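FACT complex subunit SPT16 (Ashbya gossypii, PDB 6A8M) probably acts, as part of the FACT complex, as a histone chaperone that reorganises nucleosomes during transcription, DNA replication and DNA repair. Local coordinates at residues Pro237-Thr240 / Pro241-Pro244. Residues are numbered along the deposited sequence; the frame is centred on the assembly and turned at random.
Sequences PELT and PLCP
The short helix 236-239 runs on into a 3-10 turn over Thr240-Leu242, where Leu242 N is hydrogen-bonded to Leu239 O at 3.0 Å. A second i to i+3 bond follows at once, from Cys243 N to Thr240 O at 3.1 Å. Both donors lie above the carbonyl planes, about 60° out of plane in the first bond, and a weak bond from Cys243 N also reaches Leu239 O. Proline is tolerated at position 241 because Leu242 N and Cys243 N donate the bonds of this turn; with no N-H, it cannot make the helical i+4 to i bond to Pro237 O, and its CD sits 3.3 Å from Pro237 O instead. In Leu242, CG stands anti to the carbonyl carbon (chi1 -54°), 3.7 Å from Glu238 O. The extended chi2 (169°) then places Leu242 CD1 3.5 Å from Glu238 O and 4.4 Å from Leu239 CD2. Both leucines offer apolar branches to helix 179-208, Leu239 touching Arg190 and Leu242 Val187, while the small, buried Cys243 also fits against Val187. Glu238, long and acidic, reaches the same helix through salt bridges, OE1 to Arg190 and OE2 to Lys194; Thr240 OG1 is hydrogen-bonded to Phe249 N in the loop that follows. The consecutive i to i+3 bonds are characteristic of a 3-10 ending to a helix, here packed on helix 179-208 in the peptidase M24-like part of the Spt16 N-terminal domain.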
loop_
_atom_site.group_PDB
_atom_site.type_symbol
_atom_site.label_atom_id
_atom_site.label_comp_id
_atom_site.label_asym_id
_atom_site.label_seq_id
_atom_site.Cartn_x
_atom_site.Cartn_y
_atom_site.Cartn_z
ATOM N N PRO A 237 -21.410 12.436 -1.399
ATOM C CA PRO A 237 -22.019 12.333 -2.735
ATOM C C PRO A 237 -21.029 11.964 -3.824
ATOM O O PRO A 237 -21.427 11.338 -4.816
ATOM C CB PRO A 237 -22.618 13.730 -2.964
ATOM C CG PRO A 237 -21.938 14.619 -1.958
ATOM C CD PRO A 237 -21.682 13.748 -0.780
ATOM N N GLU A 238 -19.759 12.334 -3.688
ATOM C CA GLU A 238 -18.793 11.902 -4.682
ATOM C C GLU A 238 -18.352 10.472 -4.432
ATOM O O GLU A 238 -18.023 9.756 -5.387
ATOM C CB GLU A 238 -17.566 12.810 -4.689
ATOM C CG GLU A 238 -17.787 14.185 -5.243
ATOM C CD GLU A 238 -16.580 14.690 -5.987
ATOM O OE1 GLU A 238 -15.833 13.863 -6.567
ATOM O OE2 GLU A 238 -16.366 15.916 -5.992
ATOM N N LEU A 239 -18.322 10.052 -3.162
ATOM C CA LEU A 239 -17.642 8.821 -2.773
ATOM C C LEU A 239 -18.574 7.639 -2.531
ATOM O O LEU A 239 -18.178 6.498 -2.803
ATOM C CB LEU A 239 -16.805 9.057 -1.511
ATOM C CG LEU A 239 -15.745 10.159 -1.592
ATOM C CD1 LEU A 239 -14.889 10.130 -0.335
ATOM C CD2 LEU A 239 -14.869 10.001 -2.816
ATOM N N THR A 240 -19.777 7.867 -2.007
ATOM C CA THR A 240 -20.693 6.755 -1.768
ATOM C C THR A 240 -21.025 5.978 -3.041
ATOM O O THR A 240 -21.082 4.737 -2.969
ATOM C CB THR A 240 -21.982 7.244 -1.084
ATOM O OG1 THR A 240 -21.777 7.419 0.326
ATOM C CG2 THR A 240 -23.094 6.221 -1.275
ATOM N N PRO A 241 -21.220 6.596 -4.211
ATOM C CA PRO A 241 -21.477 5.783 -5.414
ATOM C C PRO A 241 -20.280 4.949 -5.860
ATOM O O PRO A 241 -20.459 4.012 -6.646
ATOM C CB PRO A 241 -21.870 6.823 -6.473
ATOM C CG PRO A 241 -21.384 8.134 -5.953
ATOM C CD PRO A 241 -21.455 8.035 -4.470
ATOM N N LEU A 242 -19.071 5.254 -5.391
ATOM C CA LEU A 242 -17.910 4.439 -5.693
ATOM C C LEU A 242 -17.714 3.295 -4.704
ATOM O O LEU A 242 -16.895 2.406 -4.963
ATOM C CB LEU A 242 -16.659 5.319 -5.719
ATOM C CG LEU A 242 -16.685 6.554 -6.627
ATOM C CD1 LEU A 242 -15.480 7.483 -6.358
ATOM C CD2 LEU A 242 -16.761 6.186 -8.108
ATOM N N CYS A 243 -18.429 3.297 -3.581
ATOM C CA CYS A 243 -18.350 2.197 -2.639
ATOM C C CYS A 243 -19.075 0.979 -3.200
ATOM O O CYS A 243 -19.874 1.096 -4.128
ATOM C CB CYS A 243 -18.969 2.595 -1.300
ATOM S SG CYS A 243 -18.051 3.878 -0.426
ATOM N N PRO A 244 -18.815 -0.206 -2.649
ATOM C CA PRO A 244 -19.518 -1.400 -3.126
ATOM C C PRO A 244 -21.026 -1.294 -2.955
ATOM O O PRO A 244 -21.549 -0.458 -2.211
ATOM C CB PRO A 244 -18.941 -2.527 -2.254
ATOM C CG PRO A 244 -17.637 -2.046 -1.827
ATOM C CD PRO A 244 -17.761 -0.547 -1.682
#